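Local coordinates for designed protein (Trypanosoma brucei, PDB 6IEV) that is a designed protein of thioredoxin-like fold, probably used to study how side-chain hydrophobicity affects stability at high temperature, at residues R39-V44 and D71-D76; F45-S50 and T90-F95. All blocks are in the same frame, centred on the assembly; numbering follows the deposited sequence.

Contact 1: residues R39-V44 and D71-D76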
loop_
_atom_site.group_PDB
_atom_site.type_symbol
_atom_site.label_atom_id
_atom_site.label_comp_id
_atom_site.label_asym_id
_atom_site.label_seq_id
_atom_site.Cartn_x
_atom_site.Cartn_y
_atom_site.Cartn_z
ATOM N N ARG A 39 -0.412 15.712 11.634
ATOM C CA ARG A 39 -0.143 14.449 10.971
ATOM C C ARG A 39 0.556 13.479 11.919
ATOM O O ARG A 39 1.070 13.852 12.973
ATOM C CB ARG A 39 0.715 14.665 9.728
ATOM C CG ARG A 39 0.034 15.504 8.660
ATOM C CD ARG A 39 1.038 16.181 7.730
ATOM N NE ARG A 39 1.766 15.230 6.887
ATOM C CZ ARG A 39 1.277 14.677 5.782
ATOM N NH1 ARG A 39 0.053 14.983 5.368
ATOM N NH2 ARG A 39 2.013 13.823 5.085
ATOM N N ILE A 40 0.531 12.211 11.546
ATOM C CA ILE A 40 1.215 11.167 12.290
ATOM C C ILE A 40 2.658 11.110 11.809
ATOM O O ILE A 40 2.925 11.042 10.600
ATOM C CB ILE A 40 0.508 9.816 12.118
ATOM C CG1 ILE A 40 -0.836 9.843 12.853
ATOM C CG2 ILE A 40 1.387 8.669 12.597
ATOM C CD1 ILE A 40 -1.452 8.481 13.006
ATOM N N SER A 41 3.590 11.186 12.754
ATOM C CA SER A 41 5.012 11.077 12.484
ATOM C C SER A 41 5.539 9.730 12.973
ATOM O O SER A 41 5.213 9.288 14.083
ATOM C CB SER A 41 5.774 12.216 13.176
ATOM O OG SER A 41 5.022 13.418 13.182
ATOM N N VAL A 42 6.387 9.102 12.171
ATOM C CA VAL A 42 7.082 7.882 12.562
ATOM C C VAL A 42 8.578 8.157 12.562
ATOM O O VAL A 42 9.139 8.552 11.533
ATOM C CB VAL A 42 6.770 6.725 11.606
ATOM C CG1 VAL A 42 7.523 5.487 12.068
ATOM C CG2 VAL A 42 5.251 6.499 11.489
ATOM N N ILE A 43 9.231 7.940 13.699
ATOM C CA ILE A 43 10.644 8.273 13.864
ATOM C C ILE A 43 11.401 7.004 14.202
ATOM O O ILE A 43 11.040 6.294 15.146
ATOM C CB ILE A 43 10.869 9.326 14.963
ATOM C CG1 ILE A 43 9.863 10.462 14.823
ATOM C CG2 ILE A 43 12.309 9.839 14.937
ATOM C CD1 ILE A 43 9.404 10.984 16.175
ATOM N N VAL A 44 12.437 6.716 13.440
ATOM C CA VAL A 44 13.333 5.618 13.751
ATOM C C VAL A 44 14.596 6.210 14.376
ATOM O O VAL A 44 15.199 7.144 13.826
ATOM C CB VAL A 44 13.651 4.769 12.507
ATOM C CG1 VAL A 44 14.467 5.534 11.490
ATOM C CG2 VAL A 44 14.383 3.513 12.913
ATOM N N ASP A 71 4.289 10.953 8.091
ATOM C CA ASP A 71 5.654 11.379 7.802
ATOM C C ASP A 71 6.636 10.510 8.574
ATOM O O ASP A 71 6.376 10.118 9.712
ATOM C CB ASP A 71 5.851 12.864 8.134
ATOM C CG ASP A 71 4.883 13.781 7.346
ATOM O OD1 ASP A 71 4.820 13.678 6.095
ATOM O OD2 ASP A 71 4.190 14.605 7.987
ATOM N N THR A 72 7.742 10.170 7.929
ATOM C CA THR A 72 8.732 9.288 8.515
ATOM C C THR A 72 10.032 10.055 8.697
ATOM O O THR A 72 10.418 10.852 7.837
ATOM C CB THR A 72 8.944 8.027 7.643
ATOM O OG1 THR A 72 9.464 8.384 6.350
ATOM C CG2 THR A 72 7.616 7.265 7.465
ATOM N N TYR A 73 10.722 9.770 9.804
ATOM C CA TYR A 73 11.941 10.478 10.174
ATOM C C TYR A 73 12.969 9.487 10.697
ATOM O O TYR A 73 12.624 8.424 11.225
ATOM C CB TYR A 73 11.670 11.567 11.230
ATOM C CG TYR A 73 10.639 12.598 10.782
ATOM C CD1 TYR A 73 11.013 13.690 9.991
ATOM C CD2 TYR A 73 9.295 12.474 11.141
ATOM C CE1 TYR A 73 10.089 14.634 9.580
ATOM C CE2 TYR A 73 8.353 13.414 10.725
ATOM C CZ TYR A 73 8.759 14.489 9.951
ATOM O OH TYR A 73 7.841 15.430 9.553
ATOM N N SER A 74 14.234 9.865 10.542
ATOM C CA SER A 74 15.382 9.082 10.968
ATOM C C SER A 74 16.267 9.930 11.882
ATOM O O SER A 74 16.651 11.048 11.522
ATOM C CB SER A 74 16.195 8.642 9.742
ATOM O OG SER A 74 17.127 7.644 10.103
ATOM N N VAL A 75 16.649 9.386 13.033
ATOM C CA VAL A 75 17.492 10.121 13.965
ATOM C C VAL A 75 18.699 9.261 14.309
ATOM O O VAL A 75 18.554 8.197 14.918
ATOM C CB VAL A 75 16.726 10.520 15.232
ATOM C CG1 VAL A 75 17.713 11.126 16.261
ATOM C CG2 VAL A 75 15.603 11.489 14.866
ATOM N N ASP A 76 19.885 9.715 13.929
ATOM C CA ASP A 76 21.096 8.992 14.300
ATOM C C ASP A 76 21.465 9.366 15.736
ATOM O O ASP A 76 21.955 10.471 15.981
ATOM C CB ASP A 76 22.215 9.318 13.314
ATOM C CG ASP A 76 23.596 8.803 13.772
ATOM O OD1 ASP A 76 23.713 8.092 14.801
ATOM O OD2 ASP A 76 24.588 9.156 13.102
#
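The guanidinium of Arg39 meets the carboxylate of Asp71 with its edge, the two planes turned 33° apart. It grips side-on: NE reaches OD2 of Asp71 at 2.7 Å on the syn side, while NH2 approaches OD1 of Asp71 from above the carboxylate plane at 3.0 Å. A bend at chi3 (68°) places NE for this bidentate salt bridge, and NH2 also bonds to Pro68 O. The other flat group, the Tyr73 ring, has Ser41 CB at its edge, 3.8 Å from CE2 of Tyr73, and Ile43 CG1 lies obliquely to it. On the face of the sheet that carries Ser41, Ile43 and Tyr73, Ile43 CG2 packs against Val75 CG2 at 3.7 Å, the two side chains side by side and pointing the same way; Thr35, Ala34 and Leu31 of helix 28-35 cover this side. On the face with Val42, Val44 and Ser74, Val44 CG1 touches Ser74 OG at 3.7 Å, where helix 53-66 covers them, Leu60 against Val44 and Lys57 against Ser74. Five backbone hydrogen bonds join the strands, whose axes diverge by 25°. Parallel neighbours linked through helix 53-66 form the beta-alpha-beta unit of the thioredoxin fold.

Contact 2: residues F45-S50 and T90-F95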
loop_
_atom_site.group_PDB
_atom_site.type_symbol
_atom_site.label_atom_id
_atom_site.label_comp_id
_atom_site.label_asym_id
_atom_site.label_seq_id
_atom_site.Cartn_x
_atom_site.Cartn_y
_atom_site.Cartn_z
ATOM N N PHE A 45 14.953 5.710 15.553
ATOM C CA PHE A 45 16.195 6.070 16.236
ATOM C C PHE A 45 17.193 4.946 16.012
ATOM O O PHE A 45 16.985 3.839 16.511
ATOM C CB PHE A 45 15.958 6.255 17.740
ATOM C CG PHE A 45 15.102 7.440 18.083
ATOM C CD1 PHE A 45 13.713 7.365 17.993
ATOM C CD2 PHE A 45 15.684 8.634 18.495
ATOM C CE1 PHE A 45 12.920 8.466 18.305
ATOM C CE2 PHE A 45 14.910 9.730 18.808
ATOM C CZ PHE A 45 13.526 9.656 18.711
ATOM N N THR A 46 18.302 5.242 15.331
ATOM C CA THR A 46 19.255 4.220 14.915
ATOM C C THR A 46 20.677 4.633 15.256
ATOM O O THR A 46 20.935 5.736 15.743
ATOM C CB THR A 46 19.203 3.934 13.410
ATOM O OG1 THR A 46 19.564 5.120 12.689
ATOM C CG2 THR A 46 17.838 3.482 13.004
ATOM N N LEU A 47 21.590 3.698 15.003
ATOM C CA LEU A 47 23.038 3.845 14.987
ATOM C C LEU A 47 23.548 3.816 13.553
ATOM O O LEU A 47 22.842 3.347 12.653
ATOM C CB LEU A 47 23.691 2.749 15.833
ATOM C CG LEU A 47 23.628 3.236 17.282
ATOM C CD1 LEU A 47 24.308 2.271 18.243
ATOM C CD2 LEU A 47 24.209 4.651 17.402
ATOM N N PRO A 48 24.770 4.337 13.284
ATOM C CA PRO A 48 25.133 4.656 11.894
ATOM C C PRO A 48 25.000 3.485 10.934
ATOM O O PRO A 48 24.159 3.551 10.024
ATOM C CB PRO A 48 26.596 5.107 12.008
ATOM C CG PRO A 48 27.065 4.570 13.334
ATOM C CD PRO A 48 25.867 4.670 14.210
ATOM N N ASP A 49 25.781 2.407 11.105
ATOM C CA ASP A 49 25.765 1.323 10.124
ATOM C C ASP A 49 25.639 -0.015 10.850
ATOM O O ASP A 49 26.610 -0.711 11.161
ATOM C CB ASP A 49 26.957 1.392 9.199
ATOM C CG ASP A 49 26.691 2.298 7.990
ATOM O OD1 ASP A 49 26.922 3.525 8.091
ATOM O OD2 ASP A 49 26.244 1.790 6.938
ATOM N N SER A 50 24.388 -0.344 11.144
ATOM C CA SER A 50 23.948 -1.624 11.665
ATOM C C SER A 50 23.406 -2.435 10.503
ATOM O O SER A 50 22.862 -1.906 9.526
ATOM C CB SER A 50 22.854 -1.490 12.722
ATOM O OG SER A 50 22.837 -2.542 13.683
ATOM N N THR A 90 15.990 3.762 24.946
ATOM C CA THR A 90 16.822 2.884 25.747
ATOM C C THR A 90 17.566 1.837 24.926
ATOM O O THR A 90 18.557 1.284 25.412
ATOM C CB THR A 90 15.955 2.174 26.792
ATOM O OG1 THR A 90 15.006 1.335 26.129
ATOM C CG2 THR A 90 15.188 3.194 27.613
ATOM N N SER A 91 17.134 1.559 23.702
ATOM C CA SER A 91 17.887 0.690 22.810
ATOM C C SER A 91 17.603 1.111 21.377
ATOM O O SER A 91 16.603 1.769 21.095
ATOM C CB SER A 91 17.551 -0.790 23.027
ATOM O OG SER A 91 16.153 -0.988 23.138
ATOM N N VAL A 92 18.500 0.735 20.473
ATOM C CA VAL A 92 18.312 1.034 19.060
ATOM C C VAL A 92 18.325 -0.290 18.304
ATOM O O VAL A 92 18.937 -1.260 18.769
ATOM C CB VAL A 92 19.386 2.001 18.532
ATOM C CG1 VAL A 92 19.455 3.264 19.387
ATOM C CG2 VAL A 92 20.737 1.306 18.425
ATOM N N PRO A 93 17.628 -0.397 17.170
ATOM C CA PRO A 93 16.747 0.665 16.678
ATOM C C PRO A 93 15.428 0.672 17.424
ATOM O O PRO A 93 14.974 -0.371 17.887
ATOM C CB PRO A 93 16.554 0.305 15.207
ATOM C CG PRO A 93 16.683 -1.171 15.182
ATOM C CD PRO A 93 17.742 -1.503 16.207
ATOM N N THR A 94 14.840 1.852 17.568
ATOM C CA THR A 94 13.513 2.007 18.141
ATOM C C THR A 94 12.694 2.912 17.237
ATOM O O THR A 94 13.208 3.894 16.696
ATOM C CB THR A 94 13.558 2.594 19.565
ATOM O OG1 THR A 94 14.247 1.687 20.423
ATOM C CG2 THR A 94 12.153 2.809 20.116
ATOM N N PHE A 95 11.421 2.569 17.082
ATOM C CA PHE A 95 10.457 3.379 16.367
ATOM C C PHE A 95 9.528 4.062 17.354
ATOM O O PHE A 95 9.031 3.428 18.283
ATOM C CB PHE A 95 9.644 2.507 15.417
ATOM C CG PHE A 95 10.464 1.871 14.338
ATOM C CD1 PHE A 95 10.690 2.542 13.150
ATOM C CD2 PHE A 95 11.018 0.609 14.515
ATOM C CE1 PHE A 95 11.445 1.969 12.147
ATOM C CE2 PHE A 95 11.772 0.021 13.514
ATOM C CZ PHE A 95 11.992 0.706 12.330
#
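Phe45 and Thr94 form an antiparallel hydrogen-bonded pair: Phe45 N donates to Thr94 O at 2.8 Å in a nearly straight bond (177°), and Thr94 N returns a longer one, 3.1 Å, to Phe45 O. That carbonyl of Phe45 is also approached by Pro93 CA at 3.2 Å, in a CA-H...O contact, and by Val92 CB at 3.6 Å. The Phe45 ring turns its edge to the same strand, with CD1 lying 3.7 Å from Thr94 O, which sits in the ring plane. Beyond the paired residues the contact becomes apolar. Leu47 and Val92 cross at about a right angle, and CG2 of Val92 touches both CG and CD1 of Leu47, each at 3.7 Å. In Val92, CG1 is anti to the carbonyl carbon (chi1 -54°); CG2, between the backbone N and the carbonyl carbon, is the branch that meets Leu47. Thr46 crosses Pro93 in a similar manner, its CG2 lying 4.1 Å from Pro93 CB.

Further out, a cis peptide bond precedes Pro93, where the chain turns into strand 94-99. Pro93 and Phe95 bond through their backbones to Gly109 and Val107, and the Phe95 ring packs on helices 53-66 and 112-123. A cis-proline leading into the antiparallel strand, beside the loop that follows the central strand, is a hallmark of the thioredoxin fold.

The centres of contacts 1 and 2 lie about 13 Å apart in one mixed sheet, and the contacts share strand 40-46. Contact 1 joins its earlier part to the parallel strand 70-76, and contact 2 joins its end to the antiparallel strand 94-99. Along the chain the segments alternate: 39-44, 45-50, 71-76, 90-95. The contacts also meet directly, through a probable hydrogen bond between Thr46 N and Val75 O and by packing of Val44 CG2 against Phe95 CE1 and of Val75 CB against Phe45 CD2. Strand 40-46 is thus central, tying the parallel, N-terminal half of the thioredoxin fold to its antiparallel, C-terminal half.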